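Long-range contact in extracellular ligand-binding receptor (Desulfohalobium retbaense DSM 5692, PDB 5ERE), which probably senses small ligands outside the cell, binding 2-oxo-4-methylpentanoic acid in a periplasmic-binding-protein module and cytosine in a tandem PAS-type sensor module: residues A[1-13]-A[34-46]. Numbering follows the deposited sequence.
Sequences KPVVGVILPFSSA and SAFEIVFKDGGAD
Val4 N donates to Glu37 O at 2.8 Å and Val39 N to Val4 O at 3.1 Å, the alternating pattern of parallel strands; seven such bonds run from Pro2 O to Gly43 N, just past the ends of strands 3-8 and 37-42. On the face carrying Val4, Val6 and Leu8, Val4 CG2 abuts Phe36 CD2 (3.3 Å), and Val6 CG2 meets Ile38 CD1 (3.6 Å). The Phe40 side chain runs beside Val6 in the same direction, and its CD1 also meets Leu8 CD1.

Asp42 ties down the turn beyond strand 3-8. Its CB lies near Phe10 CD2, and its CG, held anti to the backbone N (chi1 -173°), passes Phe10 CB at 3.6 Å. OD1 accepts from Ser11 N at 3.0 Å on the syn side, 15° out of the carboxylate plane. OD1 also accepts from Gly44 N, from above that plane, and this second bond, two residues on, makes an Asx turn. OD2 takes a bond from Ser11 OG at 2.5 Å, shorter than usual, so its exact length is doubtful and implies no special strength. An alanine here would remove the carboxylate and is likely to leave Ser11 N and Ser11 OG without this acceptor and the turn at Gly44 less firmly held. Opposite faces of the Leu8 O plane receive Phe10 N and Gly43 N, the latter at 2.8 Å.

The pair forms a right-handed beta-alpha-beta crossover through helix 15-32, whose Leu29 touches Phe36 and Ile38. Strand 37-42 is outermost in the five-stranded parallel sheet of the periplasmic-binding-protein region; strand 3-8 bonds on its other edge to strand 64-70, while helix 254-271 packs against Val4 and Phe36.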
ATOM      1  N   LYS A   1      26.727  -9.819  30.912  1.00 69.43           N
ATOM      2  CA  LYS A   1      25.509 -10.252  30.222  1.00 77.05           C
ATOM      3  C   LYS A   1      24.577  -9.047  30.024  1.00 63.82           C
ATOM      4  O   LYS A   1      24.109  -8.464  30.995  1.00 61.00           O
ATOM      5  CB  LYS A   1      24.814 -11.375  31.012  1.00 78.82           C
ATOM      6  CG  LYS A   1      23.410 -11.785  30.510  1.00 79.82           C
ATOM      7  CD  LYS A   1      23.440 -12.653  29.252  1.00 75.42           C
ATOM      8  CE  LYS A   1      23.213 -14.128  29.574  1.00 77.55           C
ATOM      9  NZ  LYS A   1      21.789 -14.559  29.458  1.00 72.04           N
ATOM     10  N   PRO A   2      24.320  -8.656  28.765  1.00 55.39           N
ATOM     11  CA  PRO A   2      23.551  -7.416  28.579  1.00 57.42           C
ATOM     12  C   PRO A   2      22.081  -7.525  29.015  1.00 56.11           C
ATOM     13  O   PRO A   2      21.462  -8.580  28.898  1.00 50.94           O
ATOM     14  CB  PRO A   2      23.642  -7.168  27.077  1.00 49.23           C
ATOM     15  CG  PRO A   2      23.752  -8.534  26.484  1.00 60.99           C
ATOM     16  CD  PRO A   2      24.534  -9.370  27.488  1.00 53.34           C
ATOM     17  N   VAL A   3      21.544  -6.415  29.504  1.00 57.77           N
ATOM     18  CA  VAL A   3      20.157  -6.347  29.940  1.00 53.15           C
ATOM     19  C   VAL A   3      19.321  -5.520  28.982  1.00 46.36           C
ATOM     20  O   VAL A   3      19.666  -4.384  28.660  1.00 48.01           O
ATOM     21  CB  VAL A   3      20.073  -5.770  31.359  1.00 55.16           C
ATOM     22  CG1 VAL A   3      18.627  -5.504  31.774  1.00 47.10           C
ATOM     23  CG2 VAL A   3      20.743  -6.730  32.333  1.00 58.55           C
ATOM     24  N   VAL A   4      18.210  -6.098  28.537  1.00 44.39           N
ATOM     25  CA  VAL A   4      17.269  -5.364  27.709  1.00 38.75           C
ATOM     26  C   VAL A   4      16.024  -5.022  28.549  1.00 44.56           C
ATOM     27  O   VAL A   4      15.357  -5.907  29.092  1.00 34.49           O
ATOM     28  CB  VAL A   4      16.887  -6.154  26.443  1.00 40.83           C
ATOM     29  CG1 VAL A   4      15.800  -5.403  25.629  1.00 40.03           C
ATOM     30  CG2 VAL A   4      18.115  -6.393  25.584  1.00 39.62           C
ATOM     31  N   GLY A   5      15.743  -3.727  28.678  1.00 40.69           N
ATOM     32  CA  GLY A   5      14.520  -3.271  29.321  1.00 40.08           C
ATOM     33  C   GLY A   5      13.323  -3.188  28.361  1.00 38.03           C
ATOM     34  O   GLY A   5      13.441  -2.684  27.250  1.00 37.81           O
ATOM     35  N   VAL A   6      12.179  -3.707  28.793  1.00 34.54           N
ATOM     36  CA  VAL A   6      11.010  -3.866  27.934  1.00 37.83           C
ATOM     37  C   VAL A   6       9.769  -3.272  28.630  1.00 40.17           C
ATOM     38  O   VAL A   6       9.286  -3.826  29.616  1.00 33.67           O
ATOM     39  CB  VAL A   6      10.725  -5.319  27.616  1.00 38.09           C
ATOM     40  CG1 VAL A   6       9.494  -5.413  26.713  1.00 35.36           C
ATOM     41  CG2 VAL A   6      11.990  -6.045  26.983  1.00 35.70           C
ATOM     42  N   ILE A   7       9.301  -2.141  28.114  1.00 35.64           N
ATOM     43  CA  ILE A   7       8.230  -1.353  28.725  1.00 31.96           C
ATOM     44  C   ILE A   7       6.930  -1.592  27.986  1.00 31.65           C
ATOM     45  O   ILE A   7       6.788  -1.215  26.836  1.00 33.32           O
ATOM     46  CB  ILE A   7       8.558   0.139  28.716  1.00 37.69           C
ATOM     47  CG1 ILE A   7       9.961   0.322  29.276  1.00 29.80           C
ATOM     48  CG2 ILE A   7       7.514   0.907  29.528  1.00 36.81           C
ATOM     49  CD1 ILE A   7      10.529   1.764  29.254  1.00 37.17           C
ATOM     50  N   LEU A   8       6.009  -2.254  28.668  1.00 30.93           N
ATOM     51  CA  LEU A   8       4.741  -2.701  28.079  1.00 33.48           C
ATOM     52  C   LEU A   8       3.551  -2.178  28.892  1.00 31.99           C
ATOM     53  O   LEU A   8       3.652  -1.984  30.103  1.00 32.95           O
ATOM     54  CB  LEU A   8       4.671  -4.213  28.046  1.00 28.86           C
ATOM     55  CG  LEU A   8       5.884  -4.967  27.452  1.00 26.95           C
ATOM     56  CD1 LEU A   8       5.634  -6.466  27.611  1.00 27.16           C
ATOM     57  CD2 LEU A   8       6.084  -4.554  25.987  1.00 29.81           C
ATOM     58  N   PRO A   9       2.406  -1.995  28.232  1.00 36.54           N
ATOM     59  CA  PRO A   9       1.327  -1.265  28.902  1.00 38.81           C
ATOM     60  C   PRO A   9       0.449  -2.194  29.742  1.00 35.01           C
ATOM     61  O   PRO A   9      -0.730  -2.353  29.432  1.00 38.57           O
ATOM     62  CB  PRO A   9       0.564  -0.653  27.726  1.00 36.71           C
ATOM     63  CG  PRO A   9       0.784  -1.671  26.591  1.00 31.75           C
ATOM     64  CD  PRO A   9       2.149  -2.173  26.792  1.00 27.29           C
ATOM     65  N   PHE A  10       1.025  -2.796  30.783  1.00 35.86           N
ATOM     66  CA  PHE A  10       0.319  -3.787  31.577  1.00 35.00           C
ATOM     67  C   PHE A  10      -0.940  -3.169  32.286  1.00 42.85           C
ATOM     68  O   PHE A  10      -1.998  -3.767  32.302  1.00 44.62           O
ATOM     69  CB  PHE A  10       1.225  -4.383  32.635  1.00 34.46           C
ATOM     70  CG  PHE A  10       2.312  -5.283  32.084  1.00 36.41           C
ATOM     71  CD1 PHE A  10       1.992  -6.464  31.419  1.00 36.16           C
ATOM     72  CD2 PHE A  10       3.631  -4.941  32.237  1.00 39.56           C
ATOM     73  CE1 PHE A  10       2.979  -7.295  30.908  1.00 40.53           C
ATOM     74  CE2 PHE A  10       4.644  -5.789  31.742  1.00 33.74           C
ATOM     75  CZ  PHE A  10       4.315  -6.951  31.077  1.00 29.60           C
ATOM     76  N   SER A  11      -0.767  -1.981  32.853  1.00 42.97           N
ATOM     77  CA  SER A  11      -1.806  -1.261  33.595  1.00 45.15           C
ATOM     78  C   SER A  11      -2.492  -0.271  32.673  1.00 45.37           C
ATOM     79  O   SER A  11      -2.177   0.914  32.672  1.00 43.44           O
ATOM     80  CB  SER A  11      -1.194  -0.530  34.785  1.00 38.98           C
ATOM     81  OG  SER A  11      -0.640  -1.433  35.711  1.00 46.84           O
ATOM     82  N   SER A  12      -3.433  -0.787  31.893  1.00 38.09           N
ATOM     83  CA  SER A  12      -4.052  -0.054  30.810  1.00 40.98           C
ATOM     84  C   SER A  12      -5.123  -0.923  30.153  1.00 39.56           C
ATOM     85  O   SER A  12      -5.270  -2.112  30.490  1.00 41.90           O
ATOM     86  CB  SER A  12      -3.008   0.389  29.774  1.00 46.26           C
ATOM     87  OG  SER A  12      -2.870  -0.546  28.718  1.00 43.24           O
ATOM     88  N   ALA A  13      -5.875  -0.313  29.230  1.00 38.63           N
ATOM     89  CA  ALA A  13      -6.848  -1.040  28.398  1.00 43.43           C
ATOM     90  C   ALA A  13      -6.190  -2.138  27.502  1.00 37.82           C
ATOM     91  O   ALA A  13      -6.868  -3.032  26.972  1.00 37.07           O
ATOM     92  CB  ALA A  13      -7.588  -0.061  27.544  1.00 46.79           C
ATOM     93  N   SER A  34      19.290 -17.383  25.351  1.00 98.93           N
ATOM     94  CA  SER A  34      19.353 -16.207  26.217  1.00 89.85           C
ATOM     95  C   SER A  34      20.623 -15.377  26.001  1.00 86.74           C
ATOM     96  O   SER A  34      21.435 -15.243  26.922  1.00 89.05           O
ATOM     97  CB  SER A  34      19.261 -16.637  27.686  1.00 85.90           C
ATOM     98  OG  SER A  34      18.272 -17.639  27.861  1.00 84.90           O
ATOM     99  N   ALA A  35      20.796 -14.823  24.796  1.00 66.98           N
ATOM    100  CA  ALA A  35      21.918 -13.905  24.540  1.00 66.49           C
ATOM    101  C   ALA A  35      21.837 -12.630  25.406  1.00 62.60           C
ATOM    102  O   ALA A  35      22.811 -11.895  25.529  1.00 58.16           O
ATOM    103  CB  ALA A  35      21.982 -13.522  23.056  1.00 57.82           C
ATOM    104  N   PHE A  36      20.682 -12.362  26.005  1.00 63.82           N
ATOM    105  CA  PHE A  36      20.552 -11.225  26.910  1.00 53.66           C
ATOM    106  C   PHE A  36      19.495 -11.512  27.979  1.00 55.52           C
ATOM    107  O   PHE A  36      18.696 -12.435  27.828  1.00 50.40           O
ATOM    108  CB  PHE A  36      20.213  -9.954  26.125  1.00 50.53           C
ATOM    109  CG  PHE A  36      18.941 -10.038  25.313  1.00 50.81           C
ATOM    110  CD1 PHE A  36      18.946 -10.488  23.999  1.00 53.65           C
ATOM    111  CD2 PHE A  36      17.754  -9.670  25.859  1.00 49.52           C
ATOM    112  CE1 PHE A  36      17.764 -10.565  23.253  1.00 47.07           C
ATOM    113  CE2 PHE A  36      16.555  -9.734  25.107  1.00 57.63           C
ATOM    114  CZ  PHE A  36      16.569 -10.171  23.806  1.00 54.04           C
ATOM    115  N   GLU A  37      19.539 -10.755  29.073  1.00 47.64           N
ATOM    116  CA  GLU A  37      18.535 -10.841  30.127  1.00 53.12           C
ATOM    117  C   GLU A  37      17.450  -9.772  29.890  1.00 48.55           C
ATOM    118  O   GLU A  37      17.759  -8.662  29.446  1.00 41.74           O
ATOM    119  CB  GLU A  37      19.169 -10.645  31.505  1.00 56.94           C
ATOM    120  CG  GLU A  37      20.381 -11.516  31.773  1.00 73.75           C
ATOM    121  CD  GLU A  37      20.061 -12.694  32.659  1.00 90.51           C
ATOM    122  OE1 GLU A  37      20.484 -12.674  33.837  1.00 90.73           O
ATOM    123  OE2 GLU A  37      19.389 -13.636  32.177  1.00 98.86           O
ATOM    124  N   ILE A  38      16.204 -10.124  30.196  1.00 44.88           N
ATOM    125  CA  ILE A  38      15.063  -9.215  30.076  1.00 41.35           C
ATOM    126  C   ILE A  38      14.633  -8.729  31.436  1.00 41.61           C
ATOM    127  O   ILE A  38      14.578  -9.519  32.371  1.00 43.38           O
ATOM    128  CB  ILE A  38      13.851  -9.893  29.412  1.00 49.35           C
ATOM    129  CG1 ILE A  38      14.097 -10.099  27.921  1.00 63.08           C
ATOM    130  CG2 ILE A  38      12.595  -9.060  29.570  1.00 49.41           C
ATOM    131  CD1 ILE A  38      14.169  -8.844  27.137  1.00 66.05           C
ATOM    132  N   VAL A  39      14.326  -7.440  31.560  1.00 43.55           N
ATOM    133  CA  VAL A  39      13.523  -6.980  32.688  1.00 35.59           C
ATOM    134  C   VAL A  39      12.308  -6.187  32.137  1.00 40.92           C
ATOM    135  O   VAL A  39      12.412  -5.420  31.185  1.00 38.81           O
ATOM    136  CB  VAL A  39      14.353  -6.151  33.698  1.00 44.19           C
ATOM    137  CG1 VAL A  39      15.546  -6.983  34.209  1.00 49.56           C
ATOM    138  CG2 VAL A  39      14.861  -4.867  33.102  1.00 47.79           C
ATOM    139  N   PHE A  40      11.150  -6.462  32.715  1.00 34.66           N
ATOM    140  CA  PHE A  40       9.896  -5.901  32.253  1.00 36.66           C
ATOM    141  C   PHE A  40       9.554  -4.722  33.137  1.00 37.12           C
ATOM    142  O   PHE A  40       9.796  -4.764  34.347  1.00 38.51           O
ATOM    143  CB  PHE A  40       8.781  -6.925  32.307  1.00 34.47           C
ATOM    144  CG  PHE A  40       8.912  -8.014  31.297  1.00 33.61           C
ATOM    145  CD1 PHE A  40       8.570  -7.783  29.975  1.00 32.67           C
ATOM    146  CD2 PHE A  40       9.372  -9.267  31.675  1.00 32.79           C
ATOM    147  CE1 PHE A  40       8.688  -8.775  29.045  1.00 32.24           C
ATOM    148  CE2 PHE A  40       9.469 -10.288  30.751  1.00 38.53           C
ATOM    149  CZ  PHE A  40       9.135 -10.046  29.433  1.00 38.04           C
ATOM    150  N   LYS A  41       9.046  -3.664  32.521  1.00 42.98           N
ATOM    151  CA  LYS A  41       8.499  -2.539  33.271  1.00 34.53           C
ATOM    152  C   LYS A  41       7.083  -2.227  32.760  1.00 41.37           C
ATOM    153  O   LYS A  41       6.721  -2.529  31.606  1.00 37.31           O
ATOM    154  CB  LYS A  41       9.396  -1.302  33.157  1.00 44.07           C
ATOM    155  CG  LYS A  41      10.840  -1.488  33.684  1.00 45.59           C
ATOM    156  CD  LYS A  41      10.867  -1.676  35.191  1.00 48.67           C
ATOM    157  CE  LYS A  41      12.300  -1.833  35.693  1.00 50.98           C
ATOM    158  NZ  LYS A  41      12.338  -2.467  37.036  1.00 55.32           N
ATOM    159  N   ASP A  42       6.296  -1.611  33.635  1.00 37.64           N
ATOM    160  CA  ASP A  42       4.885  -1.346  33.366  1.00 36.65           C
ATOM    161  C   ASP A  42       4.797   0.098  32.868  1.00 38.98           C
ATOM    162  O   ASP A  42       5.051   1.049  33.604  1.00 43.44           O
ATOM    163  CB  ASP A  42       4.059  -1.597  34.631  1.00 35.76           C
ATOM    164  CG  ASP A  42       2.538  -1.499  34.384  1.00 37.79           C
ATOM    165  OD1 ASP A  42       2.114  -1.142  33.270  1.00 38.37           O
ATOM    166  OD2 ASP A  42       1.787  -1.844  35.302  1.00 44.18           O
ATOM    167  N   GLY A  43       4.510   0.257  31.587  1.00 36.67           N
ATOM    168  CA  GLY A  43       4.368   1.586  31.023  1.00 43.06           C
ATOM    169  C   GLY A  43       3.046   2.267  31.392  1.00 41.72           C
ATOM    170  O   GLY A  43       2.896   3.469  31.195  1.00 40.40           O
ATOM    171  N   GLY A  44       2.092   1.512  31.938  1.00 43.24           N
ATOM    172  CA  GLY A  44       0.821   2.103  32.346  1.00 44.64           C
ATOM    173  C   GLY A  44      -0.063   2.547  31.191  1.00 46.25           C
ATOM    174  O   GLY A  44      -0.017   1.971  30.096  1.00 45.52           O
ATOM    175  N   ALA A  45      -0.856   3.594  31.428  1.00 49.02           N
ATOM    176  CA  ALA A  45      -1.954   3.947  30.542  1.00 50.16           C
ATOM    177  C   ALA A  45      -1.685   5.225  29.751  1.00 51.53           C
ATOM    178  O   ALA A  45      -2.328   5.462  28.733  1.00 49.39           O
ATOM    179  CB  ALA A  45      -3.256   4.089  31.351  1.00 52.03           C
ATOM    180  N   ASP A  46      -0.709   6.021  30.181  1.00 47.90           N
ATOM    181  CA  ASP A  46      -0.412   7.271  29.494  1.00 48.14           C
ATOM    182  C   ASP A  46       1.067   7.581  29.354  1.00 54.23           C
ATOM    183  O   ASP A  46       1.924   6.836  29.809  1.00 50.10           O
ATOM    184  CB  ASP A  46      -1.100   8.444  30.227  1.00 59.50           C
ATOM    185  CG  ASP A  46      -0.518   8.705  31.630  1.00 70.51           C
ATOM    186  OD1 ASP A  46       0.720   8.734  31.809  1.00 73.18           O
ATOM    187  OD2 ASP A  46      -1.309   8.892  32.573  1.00 72.73           O
TER